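Local atomic coordinates of prolyl-ACP dehydrogenase (Oscillatoria sp., PDB entry 4IRN), a protein that binds FAD, has the acyl-CoA dehydrogenase fold and oxidises a prolyl group carried on an acyl carrier protein in the biosynthesis of the cyanotoxin anatoxin-a. Residues L108-F122 and I283-Q297. Residues are numbered along the deposited sequence; the frame is centred on the assembly and turned at random.
Sequences LQGLGYGCKDNGLIF and ILAAAVGTMERLLEQ
In this acyl-CoA dehydrogenase fold, a glycine-mediated helix crossing joins the N-terminal helical domain to the C-terminal one: Gly112 on helix 101-114 meets Ala286 and Gly289 on helix 285-304. The axes of 108-114 and 285-297 approach to 6.2 Å and cross at -46°, close enough for backbone to lie on backbone. Gly112 CA points at Ala286 O in a nearly straight CA-H...O contact of 3.2 Å, and Gly289 CA makes a more bent contact with Gln109 O at the same distance. Beyond the crossing, Arg293 reaches back to the C-terminal end of helix 101-114. A bend at chi3 (68°) turns its guanidinium so that Arg293 NH1 donates to two carbonyls lying at the group's edge: Gly112 O at 2.8 Å, in the carbonyl plane and on a lone pair, and Tyr113 O at 2.9 Å, from above the carbonyl plane. Lys116 CG covers one guanidinium face, while Arg293 NH2 forms a salt bridge with Glu389 of helix 386-395, which also binds Asn118. A water accepts from Arg293 NH2 and lies beside Thr290 OG1. Tyr113 fits as a knob among Gly289, Glu292, Arg293 and Glu296; Tyr113 OH donates to Glu296 OE1 on the syn side at 2.7 Å, with ring and carboxylate planes 67° apart. Gln109, bent at chi2, sends NE2 to Glu292 OE1 at 2.9 Å, arriving from above the carboxylate plane, while Gln109 OE1 accepts from Arg48. At the other end, Ile283 CD1 touches the edge of the Phe122 ring, 3.9 Å from Phe122 CD1. Phe122, on helix 118-138, stacks with Tyr399 and lines the flavin pocket beside the start of helix 285-304, near this glycine-mediated crossing of the acyl-CoA dehydrogenase fold.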
loop_
_atom_site.group_PDB
_atom_site.type_symbol
_atom_site.label_atom_id
_atom_site.label_comp_id
_atom_site.label_asym_id
_atom_site.label_seq_id
_atom_site.Cartn_x
_atom_site.Cartn_y
_atom_site.Cartn_z
ATOM N N LEU A 108 -29.189 -3.258 -9.869
ATOM C CA LEU A 108 -28.406 -4.250 -9.104
ATOM C C LEU A 108 -27.641 -3.563 -7.969
ATOM O O LEU A 108 -27.534 -4.122 -6.874
ATOM C CB LEU A 108 -27.416 -5.043 -9.981
ATOM C CG LEU A 108 -27.966 -6.043 -10.998
ATOM C CD1 LEU A 108 -26.883 -6.493 -11.949
ATOM C CD2 LEU A 108 -28.607 -7.243 -10.331
ATOM N N GLN A 109 -27.113 -2.287 -8.253
ATOM C CA GLN A 109 -26.441 -1.481 -7.246
ATOM C C GLN A 109 -27.446 -1.213 -6.114
ATOM O O GLN A 109 -27.117 -1.428 -4.945
ATOM C CB GLN A 109 -25.917 -0.167 -7.855
ATOM C CG GLN A 109 -24.758 0.457 -7.086
ATOM C CD GLN A 109 -25.188 1.445 -6.033
ATOM O OE1 GLN A 109 -26.352 1.835 -5.940
ATOM N NE2 GLN A 109 -24.237 1.921 -5.246
ATOM N N GLY A 110 -28.706 -0.888 -6.469
ATOM C CA GLY A 110 -29.817 -0.635 -5.553
ATOM C C GLY A 110 -30.184 -1.850 -4.729
ATOM O O GLY A 110 -30.450 -1.731 -3.532
ATOM N N LEU A 111 -30.164 -3.036 -5.373
ATOM C CA LEU A 111 -30.463 -4.311 -4.725
ATOM C C LEU A 111 -29.427 -4.610 -3.640
ATOM O O LEU A 111 -29.808 -5.017 -2.550
ATOM C CB LEU A 111 -30.549 -5.462 -5.764
ATOM C CG LEU A 111 -30.948 -6.864 -5.246
ATOM C CD1 LEU A 111 -32.347 -6.877 -4.604
ATOM C CD2 LEU A 111 -30.874 -7.892 -6.348
ATOM N N GLY A 112 -28.146 -4.374 -3.941
ATOM C CA GLY A 112 -27.039 -4.585 -3.013
ATOM C C GLY A 112 -27.110 -3.693 -1.791
ATOM O O GLY A 112 -26.773 -4.130 -0.694
ATOM N N TYR A 113 -27.578 -2.443 -1.973
ATOM C CA TYR A 113 -27.747 -1.467 -0.904
ATOM C C TYR A 113 -28.919 -1.875 0.017
ATOM O O TYR A 113 -28.781 -1.817 1.244
ATOM C CB TYR A 113 -27.956 -0.049 -1.494
ATOM C CG TYR A 113 -28.229 1.027 -0.453
ATOM C CD1 TYR A 113 -29.516 1.234 0.050
ATOM C CD2 TYR A 113 -27.194 1.808 0.065
ATOM C CE1 TYR A 113 -29.760 2.173 1.057
ATOM C CE2 TYR A 113 -27.439 2.794 1.027
ATOM C CZ TYR A 113 -28.727 2.981 1.511
ATOM O OH TYR A 113 -28.942 3.881 2.532
ATOM N N GLY A 114 -30.046 -2.272 -0.581
ATOM C CA GLY A 114 -31.259 -2.662 0.130
ATOM C C GLY A 114 -31.279 -4.058 0.721
ATOM O O GLY A 114 -31.962 -4.289 1.723
ATOM N N CYS A 115 -30.575 -5.009 0.094
ATOM C CA CYS A 115 -30.512 -6.409 0.531
ATOM C C CYS A 115 -29.187 -6.701 1.222
ATOM O O CYS A 115 -28.121 -6.486 0.631
ATOM C CB CYS A 115 -30.757 -7.355 -0.641
ATOM S SG CYS A 115 -30.852 -9.103 -0.182
ATOM N N LYS A 116 -29.254 -7.183 2.474
ATOM C CA LYS A 116 -28.069 -7.480 3.283
ATOM C C LYS A 116 -27.521 -8.895 3.045
ATOM O O LYS A 116 -26.373 -9.177 3.390
ATOM C CB LYS A 116 -28.353 -7.232 4.777
ATOM C CG LYS A 116 -28.462 -5.760 5.176
ATOM C CD LYS A 116 -28.702 -5.624 6.668
ATOM C CE LYS A 116 -28.585 -4.202 7.147
ATOM N NZ LYS A 116 -28.923 -4.073 8.580
ATOM N N ASP A 117 -28.346 -9.785 2.472
ATOM C CA ASP A 117 -27.998 -11.177 2.197
ATOM C C ASP A 117 -27.121 -11.251 0.947
ATOM O O ASP A 117 -27.625 -11.390 -0.177
ATOM C CB ASP A 117 -29.272 -12.044 2.066
ATOM C CG ASP A 117 -29.059 -13.544 2.174
ATOM O OD1 ASP A 117 -28.015 -14.031 1.700
ATOM O OD2 ASP A 117 -29.980 -14.243 2.661
ATOM N N ASN A 118 -25.801 -11.155 1.156
ATOM C CA ASN A 118 -24.808 -11.187 0.088
ATOM C C ASN A 118 -24.738 -12.542 -0.621
ATOM O O ASN A 118 -24.463 -12.584 -1.822
ATOM C CB ASN A 118 -23.431 -10.731 0.601
ATOM C CG ASN A 118 -23.436 -9.333 1.165
ATOM O OD1 ASN A 118 -23.763 -8.365 0.481
ATOM N ND2 ASN A 118 -23.103 -9.197 2.436
ATOM N N GLY A 119 -25.002 -13.621 0.114
ATOM C CA GLY A 119 -25.015 -14.977 -0.428
ATOM C C GLY A 119 -26.115 -15.187 -1.452
ATOM O O GLY A 119 -25.878 -15.821 -2.489
ATOM N N LEU A 120 -27.327 -14.621 -1.178
ATOM C CA LEU A 120 -28.485 -14.698 -2.075
ATOM C C LEU A 120 -28.166 -13.928 -3.347
ATOM O O LEU A 120 -28.373 -14.454 -4.444
ATOM C CB LEU A 120 -29.760 -14.141 -1.402
ATOM C CG LEU A 120 -31.038 -14.047 -2.265
ATOM C CD1 LEU A 120 -31.795 -15.376 -2.329
ATOM C CD2 LEU A 120 -31.943 -12.962 -1.754
ATOM N N ILE A 121 -27.617 -12.705 -3.186
ATOM C CA ILE A 121 -27.197 -11.825 -4.275
ATOM C C ILE A 121 -26.202 -12.563 -5.206
ATOM O O ILE A 121 -26.378 -12.534 -6.427
ATOM C CB ILE A 121 -26.636 -10.487 -3.717
ATOM C CG1 ILE A 121 -27.746 -9.653 -3.018
ATOM C CG2 ILE A 121 -25.961 -9.689 -4.821
ATOM C CD1 ILE A 121 -27.246 -8.568 -2.021
ATOM N N PHE A 122 -25.193 -13.253 -4.618
ATOM C CA PHE A 122 -24.195 -14.018 -5.369
ATOM C C PHE A 122 -24.849 -15.182 -6.126
ATOM O O PHE A 122 -24.560 -15.367 -7.311
ATOM C CB PHE A 122 -23.036 -14.478 -4.461
ATOM C CG PHE A 122 -22.134 -15.553 -5.032
ATOM C CD1 PHE A 122 -21.412 -15.336 -6.202
ATOM C CD2 PHE A 122 -21.985 -16.776 -4.384
ATOM C CE1 PHE A 122 -20.597 -16.338 -6.731
ATOM C CE2 PHE A 122 -21.148 -17.765 -4.902
ATOM C CZ PHE A 122 -20.458 -17.540 -6.066
ATOM N N ILE A 283 -21.302 -9.531 -11.657
ATOM C CA ILE A 283 -21.496 -10.266 -10.400
ATOM C C ILE A 283 -21.278 -9.353 -9.170
ATOM O O ILE A 283 -21.875 -9.591 -8.120
ATOM C CB ILE A 283 -20.656 -11.582 -10.349
ATOM C CG1 ILE A 283 -21.264 -12.620 -9.394
ATOM C CG2 ILE A 283 -19.160 -11.338 -10.054
ATOM C CD1 ILE A 283 -21.239 -14.047 -9.923
ATOM N N LEU A 284 -20.448 -8.302 -9.323
ATOM C CA LEU A 284 -20.093 -7.364 -8.260
ATOM C C LEU A 284 -20.817 -6.017 -8.345
ATOM O O LEU A 284 -20.455 -5.084 -7.628
ATOM C CB LEU A 284 -18.556 -7.184 -8.193
ATOM C CG LEU A 284 -17.719 -8.398 -7.756
ATOM C CD1 LEU A 284 -16.245 -8.048 -7.720
ATOM C CD2 LEU A 284 -18.155 -8.918 -6.397
ATOM N N ALA A 285 -21.856 -5.923 -9.201
ATOM C CA ALA A 285 -22.662 -4.714 -9.368
ATOM C C ALA A 285 -23.355 -4.374 -8.047
ATOM O O ALA A 285 -23.364 -3.209 -7.639
ATOM C CB ALA A 285 -23.693 -4.918 -10.466
ATOM N N ALA A 286 -23.887 -5.404 -7.358
ATOM C CA ALA A 286 -24.569 -5.265 -6.074
ATOM C C ALA A 286 -23.603 -4.966 -4.931
ATOM O O ALA A 286 -23.998 -4.299 -3.976
ATOM C CB ALA A 286 -25.367 -6.504 -5.778
ATOM N N ALA A 287 -22.336 -5.438 -5.040
ATOM C CA ALA A 287 -21.259 -5.210 -4.067
ATOM C C ALA A 287 -20.969 -3.711 -3.929
ATOM O O ALA A 287 -20.663 -3.256 -2.825
ATOM C CB ALA A 287 -20.002 -5.951 -4.485
ATOM N N VAL A 288 -21.133 -2.946 -5.038
ATOM C CA VAL A 288 -20.977 -1.486 -5.100
ATOM C C VAL A 288 -22.055 -0.848 -4.199
ATOM O O VAL A 288 -21.763 0.122 -3.489
ATOM C CB VAL A 288 -21.009 -0.947 -6.566
ATOM C CG1 VAL A 288 -20.741 0.556 -6.618
ATOM C CG2 VAL A 288 -20.000 -1.689 -7.448
ATOM N N GLY A 289 -23.259 -1.436 -4.206
ATOM C CA GLY A 289 -24.392 -1.013 -3.384
ATOM C C GLY A 289 -24.145 -1.249 -1.910
ATOM O O GLY A 289 -24.448 -0.382 -1.083
ATOM N N THR A 290 -23.547 -2.419 -1.581
ATOM C CA THR A 290 -23.151 -2.830 -0.230
ATOM C C THR A 290 -22.097 -1.847 0.308
ATOM O O THR A 290 -22.171 -1.443 1.470
ATOM C CB THR A 290 -22.626 -4.275 -0.258
ATOM O OG1 THR A 290 -23.610 -5.125 -0.856
ATOM C CG2 THR A 290 -22.234 -4.800 1.118
ATOM N N MET A 291 -21.143 -1.446 -0.560
ATOM C CA MET A 291 -20.083 -0.497 -0.250
ATOM C C MET A 291 -20.674 0.869 0.101
ATOM O O MET A 291 -20.175 1.524 1.022
ATOM C CB MET A 291 -19.111 -0.371 -1.430
ATOM C CG MET A 291 -18.217 -1.597 -1.636
ATOM S SD MET A 291 -17.244 -1.544 -3.164
ATOM C CE MET A 291 -16.055 -0.319 -2.730
ATOM N N GLU A 292 -21.755 1.282 -0.609
ATOM C CA GLU A 292 -22.468 2.536 -0.357
ATOM C C GLU A 292 -23.161 2.477 1.012
ATOM O O GLU A 292 -23.125 3.469 1.739
ATOM C CB GLU A 292 -23.487 2.832 -1.472
ATOM C CG GLU A 292 -23.973 4.274 -1.507
ATOM C CD GLU A 292 -24.928 4.620 -2.636
ATOM O OE1 GLU A 292 -24.540 4.464 -3.817
ATOM O OE2 GLU A 292 -26.056 5.076 -2.337
ATOM N N ARG A 293 -23.760 1.310 1.366
ATOM C CA ARG A 293 -24.432 1.107 2.655
ATOM C C ARG A 293 -23.451 1.198 3.826
ATOM O O ARG A 293 -23.744 1.902 4.795
ATOM C CB ARG A 293 -25.237 -0.212 2.703
ATOM C CG ARG A 293 -26.020 -0.394 4.025
ATOM C CD ARG A 293 -26.871 -1.644 4.083
ATOM N NE ARG A 293 -26.069 -2.861 4.133
ATOM C CZ ARG A 293 -25.974 -3.735 3.139
ATOM N NH1 ARG A 293 -26.643 -3.542 2.011
ATOM N NH2 ARG A 293 -25.214 -4.812 3.268
ATOM N N LEU A 294 -22.298 0.527 3.723
ATOM C CA LEU A 294 -21.252 0.551 4.754
ATOM C C LEU A 294 -20.605 1.908 4.930
ATOM O O LEU A 294 -20.183 2.223 6.027
ATOM C CB LEU A 294 -20.171 -0.515 4.515
ATOM C CG LEU A 294 -20.607 -1.978 4.299
ATOM C CD1 LEU A 294 -19.406 -2.827 3.957
ATOM C CD2 LEU A 294 -21.362 -2.539 5.502
ATOM N N LEU A 295 -20.516 2.710 3.860
ATOM C CA LEU A 295 -19.959 4.064 3.939
ATOM C C LEU A 295 -20.874 4.954 4.776
ATOM O O LEU A 295 -20.387 5.602 5.709
ATOM C CB LEU A 295 -19.704 4.680 2.532
ATOM C CG LEU A 295 -19.255 6.164 2.444
ATOM C CD1 LEU A 295 -17.986 6.445 3.266
ATOM C CD2 LEU A 295 -19.037 6.562 1.009
ATOM N N GLU A 296 -22.193 4.961 4.463
ATOM C CA GLU A 296 -23.182 5.769 5.180
ATOM C C GLU A 296 -23.318 5.318 6.647
ATOM O O GLU A 296 -23.491 6.153 7.543
ATOM C CB GLU A 296 -24.557 5.768 4.483
ATOM C CG GLU A 296 -24.610 6.213 3.026
ATOM C CD GLU A 296 -25.976 6.149 2.356
ATOM O OE1 GLU A 296 -26.928 5.606 2.959
ATOM O OE2 GLU A 296 -26.072 6.578 1.185
ATOM N N GLN A 297 -23.223 4.004 6.884
ATOM C CA GLN A 297 -23.290 3.407 8.221
ATOM C C GLN A 297 -22.086 3.820 9.049
ATOM O O GLN A 297 -22.232 4.110 10.242
ATOM C CB GLN A 297 -23.362 1.887 8.133
ATOM C CG GLN A 297 -24.797 1.393 8.087
ATOM C CD GLN A 297 -24.939 -0.102 7.987
ATOM O OE1 GLN A 297 -23.991 -0.872 8.191
ATOM N NE2 GLN A 297 -26.141 -0.541 7.647
HETATM O O HOH W 1 -25.436 -6.508 0.892
#